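Local coordinates for protein gene product PA4716 (Pseudomonas aeruginosa, PDB 1U0K) that is of unknown function but may act as an isomerase of the PhzF family, at residues A[75-80]-A[216-221]; A[157-162]-A[192-197]; A[230-235]-A[244-249]. All blocks are in the same frame, centred on the assembly; numbering follows the deposited sequence.

Overall arrangement
Three contacts illustrate how active-site and structural packing coexist in a fold of the diaminopimelate-epimerase type. Interaction 1 lies near the centre of the chain, beside the predicted active-site residue Glu-48, and joins the starts of helix 78-90 and helix 222-234. Interactions 2 and 3 are structural packing away from that site; their centres are about 16 and 15 Å from the centre of interaction 1. Gln-248 of interaction 3 reaches back to it: NE2 probably hydrogen-bonds Thr-221 OG1, 3.0 Å away, and Asp-218 O. Interactions 2 and 3, with centres about 15 Å apart, meet where Arg-158 NH1 approaches Tyr-235 OH at 3.2 Å, a probable hydrogen bond.

Interaction 1: residues A[75-80]-A[216-221]; sequences AGHPLL and VEDVAT
The imidazole of His-77 meets the 216-221 loop chiefly through the backbone carbonyl of Ala-220, whose oxygen lies over one ring face, offset toward the rim. ND1 of His-77 and O of Ala-220 are 3.5 Å apart, but the angle is poor for a hydrogen bond, which makes this a packing contact. On the opposite face CD of Pro-78 sits over the ring centre, 3.4 Å above the plane of the His-77 ring, and the imidazole is thus held between a carbonyl and a proline methylene. A chi1 of 72°, placing CG between the backbone N and the carbonyl carbon, puts the ring into this sandwich. Asp-218 is looser: its OD2 is 4.3 Å from His-77 CE1 and approaches the ring obliquely.

A second shell fixes the acidic group. Thr-221 OG1 donates to Asp-218 OD2 over 2.6 Å, arriving on the anti side and 31° out of the carboxylate plane, while Asn-21 ND2 bonds both Asp-218 OD1 and Ala-220 O. A weak hydrogen bond also links His-77 ND1 to Gly-222 N. The side chain of Glu-48, the predicted active-site residue, comes within about 3 Å of that of His-77. Such a buried meeting of loops, where two helices begin, is consistent with the active-site cleft between the lobes of PhzF and diaminopimelate-epimerase relatives.

Interaction 2: residues A[157-162]-A[192-197]; sequences PRVVST and LGAAFV
A Schellman motif closes helix 186-192, and the turn it makes through Leu-192, Gly-193 and Ala-194 is laid over the side chain of Val-159 on strand 158-161. Gly-193 is the residue that leaves the helix; its positive phi of 68° goes with two bonds back into the last turn, and the chain passes out of the helix toward strand 196-201. One valine meets all three residues of this turn, and its two methyls divide the work.

CG2 of Val-159 is the busier branch. It lies 3.5 Å from the carbonyl O of Leu-192, a van der Waals contact with the backbone, and 4.0 Å from Leu-192 CB. The same methyl also comes within 4.0 Å of Ala-194 CB. CG1 of Val-159 reaches Ala-194 CB at 4.1 Å and Gly-193 O at 4.0 Å. With CG1 anti to the backbone N (chi1 179°), CG2 is anti to the carbonyl carbon, and the methyl of Ala-194 faces both branches of the fork at nearly equal distance. No hydrogen bond crosses between the segments, and what joins them is apolar contact together with one methyl close to a carbonyl oxygen.

The two strands involved are not partners: strand 166-170 lies between them, antiparallel to 158-161 and parallel to 196-201. On its other edge strand 158-161 runs antiparallel to strand 117-129, and Val-160 packs there on Ala-127 and Phe-129. Helix 135-144 comes in beside the turn, where Phe-141 touches both Leu-192 and Val-197, while Val-159 continues onto Pro-165 in the loop leading into strand 166-170.

Interaction 3: residues A[230-235]-A[244-249]; sequences AYLVEY and FVLHQG
Leu-232 carries its CG anti to its carbonyl carbon (chi1 -66°), which extends the side chain from helix 222-234 toward strand 244-248, whereas Phe-244, with chi1 at 64°, holds CG between its own backbone N and carbonyl carbon and turns its ring toward the helix. These two rotamers bring the end of the leucine and the aromatic ring together: Leu-232 CD1 is 3.9 Å from Phe-244 CE1, the side chains crossing at a slant.

The same methyl serves a second partner. Leu-232 CD1 also lies 3.9 Å from Leu-246 CD2, and here the two leucines run past each other in opposite directions, branch against branch. A single terminal methyl of the helix therefore bridges side chains two positions apart on the strand, as the alternation of a beta strand allows, since Phe-244 and Leu-246 both face the helix. Val-233 adds a longer contact, its CG2 standing 4.3 Å from Phe-244 CE2. Leucine and valine thereby meet the two meta carbons of the ring, CE1 and CE2, and both come at it obliquely. The interface has no hydrogen bond between the segments and is wholly apolar.

The short helix and strand segments approach to 11.6 Å between axes, at an angle of 125° between their chain directions. Leu-246 also packs on Ala-225 and Val-228, and Phe-244 on Ala-229, so that the strand's inward side chains follow helix 222-234 back along earlier turns. Strand 256-262 pairs antiparallel with 244-248, and its Val-260 touches both Phe-244 and Leu-246. Elsewhere on the helix, Ala-230 meets Ala-127 and Phe-129 of strand 117-129, which places the helix between these strands.

Interaction 1: residues A[75-80]-A[216-221]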
# COMPACT_ATOMS: atom_id res chain seq x y z
N ALA A 75 -3.31 19.35 8.93
CA ALA A 75 -2.59 18.87 10.10
C ALA A 75 -2.85 17.37 10.32
O ALA A 75 -4.01 16.96 10.36
CB ALA A 75 -2.99 19.68 11.34
N GLY A 76 -1.78 16.58 10.43
CA GLY A 76 -1.89 15.13 10.64
C GLY A 76 -0.61 14.53 11.22
O GLY A 76 0.39 15.25 11.35
N HIS A 77 -0.61 13.23 11.52
CA HIS A 77 0.56 12.52 12.06
C HIS A 77 1.84 12.42 11.16
O HIS A 77 2.92 12.13 11.67
CB HIS A 77 0.19 11.12 12.53
CG HIS A 77 -0.10 10.19 11.40
ND1 HIS A 77 -1.27 10.24 10.68
CD2 HIS A 77 0.67 9.26 10.79
CE1 HIS A 77 -1.22 9.36 9.70
NE2 HIS A 77 -0.05 8.76 9.74
N PRO A 78 1.76 12.61 9.84
CA PRO A 78 2.99 12.82 9.07
C PRO A 78 3.83 13.97 9.63
O PRO A 78 5.05 13.93 9.52
CB PRO A 78 2.48 13.13 7.67
CG PRO A 78 1.23 12.36 7.59
CD PRO A 78 0.58 12.58 8.94
N LEU A 79 3.19 14.96 10.25
CA LEU A 79 3.93 16.07 10.85
C LEU A 79 4.74 15.63 12.07
O LEU A 79 5.86 16.10 12.24
CB LEU A 79 3.00 17.24 11.21
CG LEU A 79 2.18 17.90 10.09
CD1 LEU A 79 1.37 19.07 10.66
CD2 LEU A 79 2.99 18.41 8.93
N LEU A 80 4.21 14.71 12.87
CA LEU A 80 4.94 14.13 13.99
C LEU A 80 6.20 13.42 13.52
O LEU A 80 7.27 13.57 14.11
CB LEU A 80 4.08 13.15 14.76
CG LEU A 80 2.85 13.75 15.43
CD1 LEU A 80 2.12 12.64 16.19
CD2 LEU A 80 3.21 14.92 16.34
N VAL A 216 -8.62 0.16 2.35
CA VAL A 216 -7.42 0.17 3.18
C VAL A 216 -7.74 0.94 4.47
O VAL A 216 -8.17 2.08 4.43
CB VAL A 216 -6.23 0.84 2.46
CG1 VAL A 216 -4.96 0.75 3.31
CG2 VAL A 216 -6.00 0.18 1.10
N GLU A 217 -7.55 0.28 5.61
CA GLU A 217 -7.83 0.89 6.90
C GLU A 217 -6.57 1.59 7.39
O GLU A 217 -5.48 1.04 7.28
CB GLU A 217 -8.28 -0.17 7.90
CG GLU A 217 -8.86 0.40 9.19
CD GLU A 217 -9.27 -0.66 10.19
OE1 GLU A 217 -9.36 -1.85 9.80
OE2 GLU A 217 -9.48 -0.31 11.38
N ASP A 218 -6.73 2.79 7.94
CA ASP A 218 -5.60 3.54 8.47
C ASP A 218 -5.33 3.05 9.88
O ASP A 218 -6.26 2.85 10.65
CB ASP A 218 -5.93 5.04 8.47
CG ASP A 218 -4.70 5.94 8.65
OD1 ASP A 218 -3.55 5.51 8.36
OD2 ASP A 218 -4.80 7.12 9.05
N VAL A 219 -4.05 2.86 10.21
CA VAL A 219 -3.63 2.35 11.51
C VAL A 219 -3.92 3.36 12.64
O VAL A 219 -4.43 2.99 13.69
CB VAL A 219 -2.12 1.99 11.51
CG1 VAL A 219 -1.63 1.61 12.90
CG2 VAL A 219 -1.83 0.87 10.49
N ALA A 220 -3.57 4.62 12.41
CA ALA A 220 -3.65 5.64 13.45
C ALA A 220 -3.65 7.03 12.82
O ALA A 220 -2.64 7.46 12.28
CB ALA A 220 -2.49 5.50 14.43
N THR A 221 -4.78 7.73 12.93
CA THR A 221 -5.06 8.93 12.14
C THR A 221 -4.92 10.19 12.98
O THR A 221 -5.84 10.56 13.71
CB THR A 221 -6.48 8.82 11.55
OG1 THR A 221 -6.64 7.55 10.89
CG2 THR A 221 -6.74 9.84 10.47

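Interaction 2: residues A[157-162]-A[192-197]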
# COMPACT_ATOMS: atom_id res chain seq x y z
N PRO A 157 -23.76 12.48 16.09
CA PRO A 157 -22.78 12.54 15.01
C PRO A 157 -22.57 14.00 14.65
O PRO A 157 -23.53 14.77 14.59
CB PRO A 157 -23.46 11.76 13.88
CG PRO A 157 -24.33 10.80 14.59
CD PRO A 157 -24.88 11.59 15.75
N ARG A 158 -21.32 14.39 14.46
CA ARG A 158 -21.00 15.74 14.05
C ARG A 158 -19.74 15.80 13.24
O ARG A 158 -18.86 14.98 13.39
CB ARG A 158 -20.85 16.64 15.26
CG ARG A 158 -22.19 17.16 15.71
CD ARG A 158 -22.12 18.36 16.49
NE ARG A 158 -22.00 19.58 15.72
CZ ARG A 158 -21.81 20.75 16.29
NH1 ARG A 158 -21.71 20.81 17.62
NH2 ARG A 158 -21.71 21.86 15.59
N VAL A 159 -19.69 16.79 12.37
CA VAL A 159 -18.49 17.06 11.59
C VAL A 159 -17.59 17.91 12.47
O VAL A 159 -18.00 18.96 12.96
CB VAL A 159 -18.82 17.79 10.29
CG1 VAL A 159 -17.55 18.09 9.49
CG2 VAL A 159 -19.80 16.96 9.47
N VAL A 160 -16.37 17.43 12.71
CA VAL A 160 -15.40 18.14 13.54
C VAL A 160 -14.07 18.16 12.79
O VAL A 160 -13.71 17.17 12.14
CB VAL A 160 -15.23 17.47 14.92
CG1 VAL A 160 -14.35 18.32 15.82
CG2 VAL A 160 -16.61 17.25 15.60
N SER A 161 -13.34 19.27 12.89
CA SER A 161 -12.18 19.51 12.03
C SER A 161 -11.10 20.33 12.73
O SER A 161 -11.38 21.31 13.41
CB SER A 161 -12.62 20.26 10.78
OG SER A 161 -11.57 20.34 9.83
N THR A 162 -9.85 19.91 12.55
CA THR A 162 -8.69 20.76 12.83
C THR A 162 -7.94 21.03 11.52
O THR A 162 -6.75 21.36 11.55
CB THR A 162 -7.76 20.11 13.86
OG1 THR A 162 -7.43 18.78 13.44
CG2 THR A 162 -8.45 19.92 15.19
N LEU A 192 -22.67 17.41 4.05
CA LEU A 192 -22.28 17.75 5.42
C LEU A 192 -20.97 18.54 5.55
O LEU A 192 -20.56 18.89 6.66
CB LEU A 192 -22.18 16.47 6.24
CG LEU A 192 -23.48 15.68 6.32
CD1 LEU A 192 -23.23 14.30 6.88
CD2 LEU A 192 -24.50 16.45 7.17
N GLY A 193 -20.31 18.82 4.43
CA GLY A 193 -19.02 19.50 4.45
C GLY A 193 -17.91 18.67 5.06
O GLY A 193 -16.97 19.19 5.65
N ALA A 194 -18.01 17.35 4.90
CA ALA A 194 -17.06 16.42 5.49
C ALA A 194 -16.30 15.65 4.41
O ALA A 194 -16.84 15.37 3.34
CB ALA A 194 -17.78 15.44 6.42
N ALA A 195 -15.05 15.33 4.71
CA ALA A 195 -14.18 14.60 3.79
C ALA A 195 -14.18 13.10 4.02
O ALA A 195 -14.14 12.32 3.06
CB ALA A 195 -12.77 15.13 3.89
N PHE A 196 -14.18 12.69 5.30
CA PHE A 196 -14.13 11.27 5.68
C PHE A 196 -15.00 10.98 6.89
O PHE A 196 -15.30 11.89 7.67
CB PHE A 196 -12.71 10.87 6.04
CG PHE A 196 -11.75 10.95 4.90
CD1 PHE A 196 -10.90 12.05 4.76
CD2 PHE A 196 -11.71 9.95 3.94
CE1 PHE A 196 -10.02 12.12 3.70
CE2 PHE A 196 -10.83 10.02 2.87
CZ PHE A 196 -10.00 11.11 2.75
N VAL A 197 -15.35 9.71 7.05
CA VAL A 197 -16.06 9.22 8.23
C VAL A 197 -15.05 8.58 9.19
O VAL A 197 -14.17 7.83 8.77
CB VAL A 197 -17.12 8.14 7.87
CG1 VAL A 197 -17.73 7.54 9.14
CG2 VAL A 197 -18.21 8.72 6.99

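Interaction 3: residues A[230-235]-A[244-249]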
# COMPACT_ATOMS: atom_id res chain seq x y z
N ALA A 230 -11.41 16.80 20.82
CA ALA A 230 -12.21 18.00 21.02
C ALA A 230 -13.68 17.64 21.21
O ALA A 230 -14.38 18.29 22.00
CB ALA A 230 -12.06 18.96 19.86
N TYR A 231 -14.13 16.62 20.50
CA TYR A 231 -15.51 16.13 20.59
C TYR A 231 -15.78 15.55 21.97
O TYR A 231 -16.78 15.90 22.61
CB TYR A 231 -15.76 15.05 19.54
CG TYR A 231 -17.16 14.45 19.57
CD1 TYR A 231 -18.17 14.95 18.75
CD2 TYR A 231 -17.47 13.39 20.41
CE1 TYR A 231 -19.45 14.41 18.78
CE2 TYR A 231 -18.74 12.85 20.46
CZ TYR A 231 -19.72 13.37 19.64
OH TYR A 231 -20.99 12.82 19.69
N LEU A 232 -14.91 14.65 22.42
CA LEU A 232 -15.07 14.00 23.71
C LEU A 232 -15.11 15.04 24.84
O LEU A 232 -15.94 14.95 25.73
CB LEU A 232 -13.97 12.97 23.96
CG LEU A 232 -13.99 11.74 23.03
CD1 LEU A 232 -12.72 10.93 23.17
CD2 LEU A 232 -15.20 10.85 23.31
N VAL A 233 -14.26 16.05 24.76
CA VAL A 233 -14.22 17.10 25.77
C VAL A 233 -15.45 18.02 25.69
O VAL A 233 -15.99 18.44 26.72
CB VAL A 233 -12.89 17.89 25.65
CG1 VAL A 233 -12.92 19.18 26.44
CG2 VAL A 233 -11.74 17.02 26.11
N GLU A 234 -15.90 18.31 24.47
CA GLU A 234 -17.07 19.17 24.24
C GLU A 234 -18.35 18.57 24.83
O GLU A 234 -19.19 19.29 25.37
CB GLU A 234 -17.23 19.43 22.74
CG GLU A 234 -18.50 20.17 22.33
CD GLU A 234 -18.63 21.54 22.96
OE1 GLU A 234 -17.71 22.37 22.78
OE2 GLU A 234 -19.66 21.79 23.63
N TYR A 235 -18.48 17.25 24.73
CA TYR A 235 -19.69 16.54 25.17
C TYR A 235 -19.51 15.90 26.55
O TYR A 235 -20.29 15.03 26.94
CB TYR A 235 -20.13 15.54 24.09
CG TYR A 235 -20.66 16.25 22.86
CD1 TYR A 235 -19.86 16.47 21.75
CD2 TYR A 235 -21.96 16.75 22.85
CE1 TYR A 235 -20.34 17.16 20.64
CE2 TYR A 235 -22.46 17.43 21.74
CZ TYR A 235 -21.65 17.63 20.65
OH TYR A 235 -22.13 18.31 19.55
N PHE A 244 -5.06 12.20 27.94
CA PHE A 244 -5.66 10.90 27.75
C PHE A 244 -5.25 10.30 26.42
O PHE A 244 -4.58 10.95 25.62
CB PHE A 244 -7.19 10.94 27.94
CG PHE A 244 -7.94 11.78 26.94
CD1 PHE A 244 -8.67 11.17 25.92
CD2 PHE A 244 -8.00 13.16 27.06
CE1 PHE A 244 -9.41 11.93 25.02
CE2 PHE A 244 -8.73 13.93 26.15
CZ PHE A 244 -9.44 13.30 25.14
N VAL A 245 -5.62 9.05 26.21
CA VAL A 245 -5.20 8.34 25.01
C VAL A 245 -6.38 7.85 24.19
O VAL A 245 -7.42 7.44 24.72
CB VAL A 245 -4.17 7.18 25.33
CG1 VAL A 245 -3.44 7.42 26.65
CG2 VAL A 245 -4.81 5.82 25.32
N LEU A 246 -6.22 7.95 22.87
CA LEU A 246 -7.11 7.32 21.92
C LEU A 246 -6.44 6.06 21.38
O LEU A 246 -5.20 5.96 21.34
CB LEU A 246 -7.42 8.26 20.76
CG LEU A 246 -8.01 9.62 21.11
CD1 LEU A 246 -8.33 10.37 19.83
CD2 LEU A 246 -9.27 9.47 21.99
N HIS A 247 -7.26 5.10 20.98
CA HIS A 247 -6.76 3.82 20.50
C HIS A 247 -7.20 3.64 19.06
O HIS A 247 -8.32 3.98 18.70
CB HIS A 247 -7.29 2.66 21.35
CG HIS A 247 -7.10 2.87 22.82
ND1 HIS A 247 -5.88 2.71 23.44
CD2 HIS A 247 -7.97 3.25 23.79
CE1 HIS A 247 -6.01 2.98 24.73
NE2 HIS A 247 -7.26 3.32 24.96
N GLN A 248 -6.29 3.13 18.24
CA GLN A 248 -6.60 2.82 16.85
C GLN A 248 -5.63 1.76 16.34
O GLN A 248 -4.49 1.69 16.79
CB GLN A 248 -6.49 4.07 15.98
CG GLN A 248 -7.27 4.00 14.66
CD GLN A 248 -7.15 5.26 13.82
OE1 GLN A 248 -7.16 6.36 14.36
NE2 GLN A 248 -7.01 5.09 12.50
N GLY A 249 -6.10 0.93 15.41
CA GLY A 249 -5.22 0.03 14.68
C GLY A 249 -5.27 -1.44 15.08
O GLY A 249 -4.62 -2.26 14.42